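PDB 4IND: C381 turret protein, which probably forms the pentameric turret that projects from the capsid of an archaeal icosahedral virus, using three jelly-roll domains per chain. Local coordinates for residues D73-I84 / F116-Q126; F197-S205 / Y236-Y245. All coordinates share one frame; numbering follows the deposited sequence.

Contact 1 precedes contact 2 in the chain, and the two lie in the first and second galactose-binding-like domains respectively. Each pairs two antiparallel strands, through segments about thirty residues apart. Contact 1 joins strands 78-88 and 114-124 of a four-stranded sheet; contact 2 joins strands 194-203 and 238-243 of a five-stranded one. Their centres lie 20 Å apart, and their closest atoms are about 4 Å from each other. Both meet a dihydrogenphosphate ion, and both also touch a neighbouring copy of the protein, consistent with the two domains taking part in assembly of the five-chain turret.

Contact 1. Residues D73-I84 / F116-Q126; sequences DELQEGLYLIRI and FEIYDIFTKEQ. With 2HP (dihydrogenphosphate ion), chain U.
K124 folds back from the end of strand 114-124 against residues 73-77. Its CG stands anti to the backbone N (chi1 -175°), and a bend at chi2 carries the otherwise extended chain past L75, with CG 3.7 Å from L75 O. At the tip, NZ makes a weak hydrogen bond to D73 O (3.3 Å), reinforced by a water that links the same two atoms; a second water accepts from NZ, and N128 O is a further partner. The ammonium is thus gripped mainly by carbonyls and water, with E74 nearby but too distant for a salt bridge. Nearer the backbone, K124 CB lies at the edge of the Y80 ring, 3.9 Å from CE2, while Y80 OH donates to Q76 O. F122 occupies the same sheet face: its CB receives CD1 of I82 (3.8 Å), and CD1 of L75 meets the ring edge at CE2 (4.1 Å). Farther along, I84 faces I118 with their CB atoms 3.9 Å apart, and I84 N bonds to I118 O (2.8 Å). Y130 and F143 also pack on I84. The backbones keep antiparallel register throughout, with paired N-H···O bonds at G78-K124, Y80-F122, I82-D120 and I84-I118. At the edge of strand 78-88 turned away from strand 114-124, L79 N donates to O2 of the dihydrogenphosphate (2.7 Å). R147 and R172 also bind this ion, which therefore joins the first and second galactose-binding-like domains at one end of a jelly-roll sheet.

Contact 2. Residues F197-S205 / Y236-Y245; sequences FQFGTISTS and YEDVKFSVTY. With 2HP (dihydrogenphosphate ion), chain V.
Y236 lays its ring obliquely against S205, CD1 being 3.7 Å from CB, and the same ring makes a cation-pi contact with K181 of a neighbouring subunit. E237 makes no contact with segment 197-205, but its backbone N donates to phosphate O2 in a nearly straight bond (2.7 Å, 167°). D238 N adds a weak bond to that oxygen, and the D238 carboxylate forms a salt bridge with R154 of the neighbouring subunit, which together with K181 of that subunit also binds the ion. V239 CG1 meets CG2 of I202 (3.9 Å). From K240 to V243 the strands form regular antiparallel pairs, and K240 exchanges two backbone bonds with S203. F241 brings CZ to F199 CE2 (3.5 Å), rim to rim, with ring planes 28° apart. On the reverse face, S242 OG shares a water with T201 OG1, S203 OG and K240 O; chi1 near 60° sets OG1 of T201 and OG of S203 between their backbone N and carbonyl carbon, turned to this water. V243 lies opposite G200, where the chains approach to 4.2 Å between CA atoms. T244 N then donates to F199 O (3.0 Å), while a water connects T244 OG1 with Q198 O. Y245 ends the run: F197 CZ sits over one face of its ring, 3.4 Å from CG, and its CE2 touches F199 CD1 (3.7 Å), completing an aromatic cluster with F241. Strands 208-213 and 168-172 flank the pair within the sheet, bonded to strands 194-203 and 238-243 respectively, while F199, I202 and F241 pack against M182 and I180 of strand 176-187 in the facing sheet.

Contact 1. Residues D73-I84 / F116-Q126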
loop_
_atom_site.group_PDB
_atom_site.type_symbol
_atom_site.label_atom_id
_atom_site.label_comp_id
_atom_site.label_asym_id
_atom_site.label_seq_id
_atom_site.Cartn_x
_atom_site.Cartn_y
_atom_site.Cartn_z
ATOM N N ASP A 73 -19.453 5.905 -24.175
ATOM C CA ASP A 73 -20.156 5.326 -23.032
ATOM C C ASP A 73 -19.435 5.608 -21.726
ATOM O O ASP A 73 -18.233 5.837 -21.720
ATOM C CB ASP A 73 -20.248 3.806 -23.215
ATOM C CG ASP A 73 -21.025 3.415 -24.443
ATOM O OD1 ASP A 73 -20.529 3.660 -25.579
ATOM O OD2 ASP A 73 -22.120 2.841 -24.267
ATOM N N GLU A 74 -20.180 5.580 -20.625
ATOM C CA GLU A 74 -19.618 5.874 -19.310
ATOM C C GLU A 74 -18.786 4.718 -18.742
ATOM O O GLU A 74 -19.148 4.148 -17.712
ATOM C CB GLU A 74 -20.728 6.193 -18.303
ATOM C CG GLU A 74 -21.695 7.257 -18.743
ATOM C CD GLU A 74 -21.014 8.564 -19.079
ATOM O OE1 GLU A 74 -21.652 9.388 -19.765
ATOM O OE2 GLU A 74 -19.849 8.769 -18.658
ATOM N N LEU A 75 -17.701 4.366 -19.415
ATOM C CA LEU A 75 -16.727 3.417 -18.873
ATOM C C LEU A 75 -16.272 3.900 -17.511
ATOM O O LEU A 75 -16.343 5.098 -17.197
ATOM C CB LEU A 75 -15.491 3.320 -19.765
ATOM C CG LEU A 75 -15.744 2.998 -21.226
ATOM C CD1 LEU A 75 -14.406 2.822 -21.909
ATOM C CD2 LEU A 75 -16.559 1.749 -21.313
ATOM N N GLN A 76 -15.799 2.970 -16.692
ATOM C CA GLN A 76 -15.163 3.347 -15.434
ATOM C C GLN A 76 -14.055 4.337 -15.761
ATOM O O GLN A 76 -13.293 4.137 -16.712
ATOM C CB GLN A 76 -14.588 2.109 -14.756
ATOM C CG GLN A 76 -13.972 2.415 -13.390
ATOM C CD GLN A 76 -13.550 1.161 -12.657
ATOM O OE1 GLN A 76 -12.457 0.639 -12.878
ATOM N NE2 GLN A 76 -14.419 0.664 -11.782
ATOM N N GLU A 77 -13.957 5.413 -14.986
ATOM C CA GLU A 77 -12.931 6.410 -15.249
ATOM C C GLU A 77 -11.516 5.839 -15.061
ATOM O O GLU A 77 -11.296 4.927 -14.267
ATOM C CB GLU A 77 -13.164 7.672 -14.407
ATOM C CG GLU A 77 -14.367 8.484 -14.908
ATOM C CD GLU A 77 -14.435 9.907 -14.349
ATOM O OE1 GLU A 77 -13.967 10.116 -13.207
ATOM O OE2 GLU A 77 -14.969 10.817 -15.051
ATOM N N GLY A 78 -10.561 6.378 -15.797
ATOM C CA GLY A 78 -9.174 5.961 -15.615
ATOM C C GLY A 78 -8.450 6.009 -16.935
ATOM O O GLY A 78 -8.986 6.512 -17.915
ATOM N N LEU A 79 -7.213 5.521 -16.941
ATOM C CA LEU A 79 -6.367 5.540 -18.135
ATOM C C LEU A 79 -6.334 4.144 -18.724
ATOM O O LEU A 79 -5.939 3.200 -18.062
ATOM C CB LEU A 79 -4.947 5.990 -17.762
ATOM C CG LEU A 79 -3.966 5.927 -18.955
ATOM C CD1 LEU A 79 -4.425 6.876 -20.062
ATOM C CD2 LEU A 79 -2.554 6.248 -18.494
ATOM N N TYR A 80 -6.768 4.011 -19.975
ATOM C CA TYR A 80 -6.885 2.709 -20.616
ATOM C C TYR A 80 -5.822 2.502 -21.655
ATOM O O TYR A 80 -5.494 3.413 -22.411
ATOM C CB TYR A 80 -8.249 2.572 -21.328
ATOM C CG TYR A 80 -9.393 2.392 -20.355
ATOM C CD1 TYR A 80 -9.831 1.124 -19.984
ATOM C CD2 TYR A 80 -10.035 3.486 -19.806
ATOM C CE1 TYR A 80 -10.863 0.960 -19.081
ATOM C CE2 TYR A 80 -11.055 3.329 -18.899
ATOM C CZ TYR A 80 -11.476 2.066 -18.546
ATOM O OH TYR A 80 -12.515 1.900 -17.649
ATOM N N LEU A 81 -5.305 1.280 -21.688
ATOM C CA LEU A 81 -4.523 0.796 -22.795
ATOM C C LEU A 81 -5.493 0.001 -23.638
ATOM O O LEU A 81 -6.148 -0.927 -23.143
ATOM C CB LEU A 81 -3.400 -0.133 -22.320
ATOM C CG LEU A 81 -2.711 -0.828 -23.503
ATOM C CD1 LEU A 81 -1.708 0.133 -24.128
ATOM C CD2 LEU A 81 -2.052 -2.158 -23.101
ATOM N N ILE A 82 -5.581 0.361 -24.911
ATOM C CA ILE A 82 -6.447 -0.353 -25.846
ATOM C C ILE A 82 -5.567 -1.218 -26.745
ATOM O O ILE A 82 -4.540 -0.752 -27.261
ATOM C CB ILE A 82 -7.245 0.635 -26.680
ATOM C CG1 ILE A 82 -8.339 1.261 -25.807
ATOM C CG2 ILE A 82 -7.843 -0.036 -27.914
ATOM C CD1 ILE A 82 -9.043 2.418 -26.451
ATOM N N ARG A 83 -5.950 -2.481 -26.905
ATOM C CA ARG A 83 -5.312 -3.349 -27.885
ATOM C C ARG A 83 -6.369 -3.821 -28.872
ATOM O O ARG A 83 -7.415 -4.347 -28.482
ATOM C CB ARG A 83 -4.607 -4.522 -27.204
ATOM C CG ARG A 83 -3.316 -4.114 -26.443
ATOM C CD ARG A 83 -2.842 -5.223 -25.539
ATOM N NE ARG A 83 -3.797 -5.471 -24.466
ATOM C CZ ARG A 83 -3.885 -6.608 -23.786
ATOM N NH1 ARG A 83 -3.070 -7.616 -24.062
ATOM N NH2 ARG A 83 -4.793 -6.732 -22.832
ATOM N N ILE A 84 -6.098 -3.620 -30.154
ATOM C CA ILE A 84 -6.981 -4.153 -31.193
ATOM C C ILE A 84 -6.208 -5.162 -32.021
ATOM O O ILE A 84 -5.252 -4.793 -32.696
ATOM C CB ILE A 84 -7.494 -3.052 -32.136
ATOM C CG1 ILE A 84 -7.892 -1.800 -31.351
ATOM C CG2 ILE A 84 -8.708 -3.575 -32.955
ATOM C CD1 ILE A 84 -8.446 -0.653 -32.228
ATOM N N PHE A 116 -1.622 -7.972 -36.789
ATOM C CA PHE A 116 -0.986 -6.782 -36.213
ATOM C C PHE A 116 -1.726 -6.368 -34.953
ATOM O O PHE A 116 -2.954 -6.521 -34.880
ATOM C CB PHE A 116 -1.054 -5.643 -37.225
ATOM C CG PHE A 116 -0.271 -4.409 -36.836
ATOM C CD1 PHE A 116 1.050 -4.255 -37.242
ATOM C CD2 PHE A 116 -0.866 -3.386 -36.119
ATOM C CE1 PHE A 116 1.771 -3.106 -36.915
ATOM C CE2 PHE A 116 -0.157 -2.231 -35.779
ATOM C CZ PHE A 116 1.164 -2.092 -36.180
ATOM N N GLU A 117 -0.991 -5.843 -33.975
ATOM C CA GLU A 117 -1.577 -5.354 -32.724
ATOM C C GLU A 117 -1.588 -3.839 -32.760
ATOM O O GLU A 117 -0.541 -3.195 -32.743
ATOM C CB GLU A 117 -0.735 -5.801 -31.524
ATOM C CG GLU A 117 -0.500 -7.290 -31.459
ATOM C CD GLU A 117 -1.688 -7.996 -30.881
ATOM O OE1 GLU A 117 -2.255 -7.442 -29.923
ATOM O OE2 GLU A 117 -2.059 -9.079 -31.380
ATOM N N ILE A 118 -2.771 -3.259 -32.833
ATOM C CA ILE A 118 -2.907 -1.812 -32.715
ATOM C C ILE A 118 -2.953 -1.465 -31.232
ATOM O O ILE A 118 -3.853 -1.915 -30.529
ATOM C CB ILE A 118 -4.226 -1.334 -33.384
ATOM C CG1 ILE A 118 -4.166 -1.570 -34.908
ATOM C CG2 ILE A 118 -4.481 0.133 -33.097
ATOM C CD1 ILE A 118 -5.492 -1.329 -35.614
ATOM N N TYR A 119 -2.000 -0.664 -30.751
ATOM C CA TYR A 119 -2.045 -0.201 -29.364
ATOM C C TYR A 119 -2.585 1.208 -29.354
ATOM O O TYR A 119 -2.243 2.017 -30.220
ATOM C CB TYR A 119 -0.638 -0.194 -28.732
ATOM C CG TYR A 119 0.001 -1.551 -28.681
ATOM C CD1 TYR A 119 -0.012 -2.315 -27.516
ATOM C CD2 TYR A 119 0.615 -2.075 -29.799
ATOM C CE1 TYR A 119 0.584 -3.578 -27.479
ATOM C CE2 TYR A 119 1.207 -3.315 -29.766
ATOM C CZ TYR A 119 1.181 -4.067 -28.613
ATOM O OH TYR A 119 1.781 -5.318 -28.630
ATOM N N ASP A 120 -3.403 1.527 -28.359
ATOM C CA ASP A 120 -3.908 2.885 -28.253
ATOM C C ASP A 120 -4.055 3.265 -26.795
ATOM O O ASP A 120 -4.012 2.407 -25.894
ATOM C CB ASP A 120 -5.252 3.009 -28.979
ATOM C CG ASP A 120 -5.447 4.372 -29.610
ATOM O OD1 ASP A 120 -4.830 5.343 -29.121
ATOM O OD2 ASP A 120 -6.203 4.487 -30.616
ATOM N N ILE A 121 -4.213 4.557 -26.551
ATOM C CA ILE A 121 -4.290 5.039 -25.180
ATOM C C ILE A 121 -5.520 5.925 -25.078
ATOM O O ILE A 121 -5.785 6.740 -25.972
ATOM C CB ILE A 121 -3.037 5.808 -24.803
ATOM C CG1 ILE A 121 -1.820 4.874 -24.870
ATOM C CG2 ILE A 121 -3.195 6.419 -23.405
ATOM C CD1 ILE A 121 -0.483 5.585 -24.763
ATOM N N PHE A 122 -6.285 5.763 -24.002
ATOM C CA PHE A 122 -7.554 6.486 -23.879
ATOM C C PHE A 122 -7.778 6.872 -22.441
ATOM O O PHE A 122 -7.880 6.007 -21.572
ATOM C CB PHE A 122 -8.704 5.617 -24.398
ATOM C CG PHE A 122 -10.090 6.223 -24.199
ATOM C CD1 PHE A 122 -10.377 7.516 -24.617
ATOM C CD2 PHE A 122 -11.100 5.470 -23.649
ATOM C CE1 PHE A 122 -11.658 8.064 -24.452
ATOM C CE2 PHE A 122 -12.388 5.997 -23.473
ATOM C CZ PHE A 122 -12.663 7.296 -23.886
ATOM N N THR A 123 -7.855 8.176 -22.178
ATOM C CA THR A 123 -8.157 8.637 -20.829
ATOM C C THR A 123 -9.649 8.840 -20.698
ATOM O O THR A 123 -10.203 9.740 -21.312
ATOM C CB THR A 123 -7.452 9.969 -20.517
ATOM O OG1 THR A 123 -6.039 9.781 -20.654
ATOM C CG2 THR A 123 -7.760 10.418 -19.081
ATOM N N LYS A 124 -10.305 8.011 -19.892
ATOM C CA LYS A 124 -11.719 8.238 -19.609
ATOM C C LYS A 124 -11.868 9.214 -18.443
ATOM O O LYS A 124 -11.895 8.830 -17.269
ATOM C CB LYS A 124 -12.468 6.920 -19.350
ATOM C CG LYS A 124 -13.975 7.115 -19.163
ATOM C CD LYS A 124 -14.585 7.561 -20.505
ATOM C CE LYS A 124 -15.988 8.129 -20.331
ATOM N NZ LYS A 124 -16.515 8.635 -21.648
ATOM N N GLU A 125 -11.984 10.494 -18.786
ATOM C CA GLU A 125 -12.317 11.556 -17.848
ATOM C C GLU A 125 -13.040 12.649 -18.632
ATOM O O GLU A 125 -12.841 12.782 -19.836
ATOM C CB GLU A 125 -11.050 12.157 -17.214
ATOM C CG GLU A 125 -10.475 11.368 -16.029
ATOM C CD GLU A 125 -9.366 12.124 -15.276
ATOM O OE1 GLU A 125 -8.777 13.073 -15.846
ATOM O OE2 GLU A 125 -9.081 11.776 -14.102
ATOM N N GLN A 126 -13.868 13.430 -17.951
ATOM C CA GLN A 126 -14.535 14.576 -18.573
ATOM C C GLN A 126 -15.214 14.261 -19.906
ATOM O O GLN A 126 -15.113 15.037 -20.861
ATOM C CB GLN A 126 -13.542 15.728 -18.772
ATOM C CG GLN A 126 -12.961 16.279 -17.476
ATOM C CD GLN A 126 -12.346 17.660 -17.655
ATOM O OE1 GLN A 126 -12.189 18.138 -18.775
ATOM N NE2 GLN A 126 -12.003 18.306 -16.554
HETATM P P 2HP U . -5.212 3.745 -14.385
HETATM O O1 2HP U . -4.422 4.951 -13.941
HETATM O O2 2HP U . -6.566 4.353 -14.575
HETATM O O3 2HP U . -5.198 2.683 -13.240
HETATM O O4 2HP U . -4.748 3.143 -15.749
HETATM O O HOH W 1 -16.164 6.414 -23.364
HETATM O O HOH W 2 -18.911 10.088 -21.460
HETATM O O HOH W 3 -13.948 13.225 -15.159
#

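Contact 2. Residues F197-S205 / Y236-Y245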
loop_
_atom_site.group_PDB
_atom_site.type_symbol
_atom_site.label_atom_id
_atom_site.label_comp_id
_atom_site.label_asym_id
_atom_site.label_seq_id
_atom_site.Cartn_x
_atom_site.Cartn_y
_atom_site.Cartn_z
ATOM N N PHE A 197 19.303 18.292 -31.736
ATOM C CA PHE A 197 18.020 18.071 -32.384
ATOM C C PHE A 197 16.930 17.809 -31.361
ATOM O O PHE A 197 16.950 16.783 -30.669
ATOM C CB PHE A 197 18.154 16.854 -33.295
ATOM C CG PHE A 197 16.923 16.541 -34.090
ATOM C CD1 PHE A 197 16.769 17.039 -35.380
ATOM C CD2 PHE A 197 15.942 15.728 -33.567
ATOM C CE1 PHE A 197 15.642 16.741 -36.124
ATOM C CE2 PHE A 197 14.804 15.423 -34.308
ATOM C CZ PHE A 197 14.655 15.932 -35.590
ATOM N N GLN A 198 15.967 18.717 -31.250
ATOM C CA GLN A 198 14.861 18.456 -30.342
ATOM C C GLN A 198 13.805 17.636 -31.073
ATOM O O GLN A 198 13.205 18.098 -32.036
ATOM C CB GLN A 198 14.258 19.741 -29.760
ATOM C CG GLN A 198 13.070 19.444 -28.836
ATOM C CD GLN A 198 12.473 20.681 -28.194
ATOM O OE1 GLN A 198 11.284 20.914 -28.263
ATOM N NE2 GLN A 198 13.293 21.463 -27.557
ATOM N N PHE A 199 13.611 16.402 -30.623
ATOM C CA PHE A 199 12.605 15.519 -31.197
ATOM C C PHE A 199 11.213 15.937 -30.730
ATOM O O PHE A 199 10.236 15.935 -31.496
ATOM C CB PHE A 199 12.913 14.075 -30.763
ATOM C CG PHE A 199 11.797 13.104 -31.024
ATOM C CD1 PHE A 199 11.519 12.659 -32.310
ATOM C CD2 PHE A 199 11.036 12.622 -29.978
ATOM C CE1 PHE A 199 10.477 11.760 -32.550
ATOM C CE2 PHE A 199 9.999 11.722 -30.201
ATOM C CZ PHE A 199 9.716 11.292 -31.494
ATOM N N GLY A 200 11.115 16.291 -29.460
ATOM C CA GLY A 200 9.808 16.582 -28.877
ATOM C C GLY A 200 9.936 17.034 -27.440
ATOM O O GLY A 200 11.041 17.308 -26.979
ATOM N N THR A 201 8.809 17.098 -26.735
ATOM C CA THR A 201 8.793 17.508 -25.338
ATOM C C THR A 201 7.782 16.677 -24.585
ATOM O O THR A 201 6.777 16.225 -25.152
ATOM C CB THR A 201 8.381 18.978 -25.170
ATOM O OG1 THR A 201 7.059 19.154 -25.695
ATOM C CG2 THR A 201 9.337 19.895 -25.896
ATOM N N ILE A 202 8.059 16.479 -23.306
ATOM C CA ILE A 202 7.080 15.921 -22.399
ATOM C C ILE A 202 6.741 17.007 -21.389
ATOM O O ILE A 202 7.628 17.643 -20.836
ATOM C CB ILE A 202 7.626 14.676 -21.706
ATOM C CG1 ILE A 202 7.726 13.545 -22.729
ATOM C CG2 ILE A 202 6.703 14.250 -20.556
ATOM C CD1 ILE A 202 8.556 12.389 -22.268
ATOM N N SER A 203 5.453 17.249 -21.165
ATOM C CA SER A 203 5.092 18.307 -20.237
ATOM C C SER A 203 3.833 18.014 -19.442
ATOM O O SER A 203 3.004 17.196 -19.846
ATOM C CB SER A 203 4.960 19.637 -20.978
ATOM O OG SER A 203 4.025 19.535 -22.021
ATOM N N THR A 204 3.738 18.664 -18.284
ATOM C CA THR A 204 2.491 18.819 -17.540
ATOM C C THR A 204 2.220 20.308 -17.661
ATOM O O THR A 204 2.954 21.006 -18.356
ATOM C CB THR A 204 2.647 18.441 -16.058
ATOM O OG1 THR A 204 3.645 19.282 -15.459
ATOM C CG2 THR A 204 3.065 16.991 -15.919
ATOM N N SER A 205 1.184 20.813 -17.011
ATOM C CA SER A 205 0.880 22.243 -17.121
ATOM C C SER A 205 2.104 23.134 -16.875
ATOM O O SER A 205 2.892 22.897 -15.950
ATOM C CB SER A 205 -0.261 22.635 -16.176
ATOM O OG SER A 205 -1.478 22.033 -16.582
ATOM N N TYR A 236 -1.196 17.862 -10.628
ATOM C CA TYR A 236 -1.172 18.001 -12.081
ATOM C C TYR A 236 -0.938 16.634 -12.676
ATOM O O TYR A 236 0.159 16.113 -12.625
ATOM C CB TYR A 236 -0.077 18.990 -12.508
ATOM C CG TYR A 236 -0.395 20.397 -12.072
ATOM C CD1 TYR A 236 -1.127 21.246 -12.886
ATOM C CD2 TYR A 236 -0.016 20.854 -10.821
ATOM C CE1 TYR A 236 -1.449 22.516 -12.479
ATOM C CE2 TYR A 236 -0.332 22.142 -10.400
ATOM C CZ TYR A 236 -1.050 22.963 -11.234
ATOM O OH TYR A 236 -1.378 24.238 -10.826
ATOM N N GLU A 237 -1.982 16.032 -13.234
ATOM C CA GLU A 237 -1.888 14.627 -13.598
ATOM C C GLU A 237 -1.879 14.407 -15.097
ATOM O O GLU A 237 -1.537 13.329 -15.551
ATOM C CB GLU A 237 -3.029 13.828 -12.946
ATOM C CG GLU A 237 -3.021 13.959 -11.427
ATOM C CD GLU A 237 -3.994 13.032 -10.707
ATOM O OE1 GLU A 237 -4.645 12.198 -11.363
ATOM O OE2 GLU A 237 -4.124 13.163 -9.462
ATOM N N ASP A 238 -2.283 15.414 -15.859
ATOM C CA ASP A 238 -2.358 15.230 -17.306
ATOM C C ASP A 238 -1.013 15.519 -17.968
ATOM O O ASP A 238 -0.460 16.616 -17.878
ATOM C CB ASP A 238 -3.507 16.035 -17.917
ATOM C CG ASP A 238 -4.891 15.425 -17.601
ATOM O OD1 ASP A 238 -5.204 14.306 -18.078
ATOM O OD2 ASP A 238 -5.667 16.064 -16.872
ATOM N N VAL A 239 -0.471 14.491 -18.592
ATOM C CA VAL A 239 0.856 14.573 -19.210
ATOM C C VAL A 239 0.677 14.665 -20.723
ATOM O O VAL A 239 -0.178 13.983 -21.295
ATOM C CB VAL A 239 1.695 13.354 -18.842
ATOM C CG1 VAL A 239 3.067 13.399 -19.528
ATOM C CG2 VAL A 239 1.848 13.264 -17.323
ATOM N N LYS A 240 1.473 15.510 -21.367
ATOM C CA LYS A 240 1.385 15.657 -22.826
ATOM C C LYS A 240 2.739 15.467 -23.503
ATOM O O LYS A 240 3.716 16.134 -23.158
ATOM C CB LYS A 240 0.817 17.027 -23.158
ATOM C CG LYS A 240 0.601 17.265 -24.632
ATOM C CD LYS A 240 -0.004 18.641 -24.841
ATOM C CE LYS A 240 -0.087 18.996 -26.306
ATOM N NZ LYS A 240 -0.581 20.393 -26.493
ATOM N N PHE A 241 2.795 14.542 -24.456
ATOM C CA PHE A 241 3.995 14.357 -25.264
ATOM C C PHE A 241 3.723 14.983 -26.630
ATOM O O PHE A 241 2.669 14.751 -27.213
ATOM C CB PHE A 241 4.310 12.875 -25.409
ATOM C CG PHE A 241 5.189 12.566 -26.585
ATOM C CD1 PHE A 241 6.513 12.971 -26.599
ATOM C CD2 PHE A 241 4.683 11.882 -27.683
ATOM C CE1 PHE A 241 7.329 12.696 -27.682
ATOM C CE2 PHE A 241 5.490 11.589 -28.772
ATOM C CZ PHE A 241 6.824 12.010 -28.776
ATOM N N SER A 242 4.649 15.803 -27.114
ATOM C CA SER A 242 4.493 16.459 -28.412
ATOM C C SER A 242 5.725 16.218 -29.247
ATOM O O SER A 242 6.847 16.384 -28.757
ATOM C CB SER A 242 4.334 17.974 -28.254
ATOM O OG SER A 242 3.475 18.302 -27.183
ATOM N N VAL A 243 5.530 15.846 -30.512
ATOM C CA VAL A 243 6.647 15.796 -31.462
ATOM C C VAL A 243 6.772 17.200 -32.036
ATOM O O VAL A 243 5.791 17.751 -32.550
ATOM C CB VAL A 243 6.371 14.800 -32.604
ATOM C CG1 VAL A 243 7.554 14.773 -33.567
ATOM C CG2 VAL A 243 6.103 13.402 -32.056
ATOM N N THR A 244 7.963 17.791 -31.972
ATOM C CA THR A 244 8.076 19.224 -32.280
ATOM C C THR A 244 8.987 19.580 -33.439
ATOM O O THR A 244 9.095 20.751 -33.806
ATOM C CB THR A 244 8.544 20.019 -31.038
ATOM O OG1 THR A 244 9.807 19.500 -30.614
ATOM C CG2 THR A 244 7.545 19.906 -29.887
ATOM N N TYR A 245 9.667 18.595 -34.012
ATOM C CA TYR A 245 10.710 18.929 -34.988
ATOM C C TYR A 245 10.200 19.416 -36.346
ATOM O O TYR A 245 10.949 20.005 -37.118
ATOM C CB TYR A 245 11.764 17.817 -35.123
ATOM C CG TYR A 245 11.299 16.506 -35.727
ATOM C CD1 TYR A 245 11.327 16.307 -37.099
ATOM C CD2 TYR A 245 10.879 15.458 -34.924
ATOM C CE1 TYR A 245 10.931 15.103 -37.658
ATOM C CE2 TYR A 245 10.490 14.259 -35.468
ATOM C CZ TYR A 245 10.531 14.088 -36.842
ATOM O OH TYR A 245 10.137 12.899 -37.414
HETATM P P 2HP V . -4.507 18.414 -14.529
HETATM O O1 2HP V . -3.101 18.865 -15.023
HETATM O O2 2HP V . -4.441 17.094 -13.828
HETATM O O3 2HP V . -5.342 18.065 -15.712
HETATM O O4 2HP V . -5.249 19.480 -13.680
HETATM O O HOH W 4 11.715 20.448 -32.127
HETATM O O HOH W 5 4.623 18.320 -24.490
#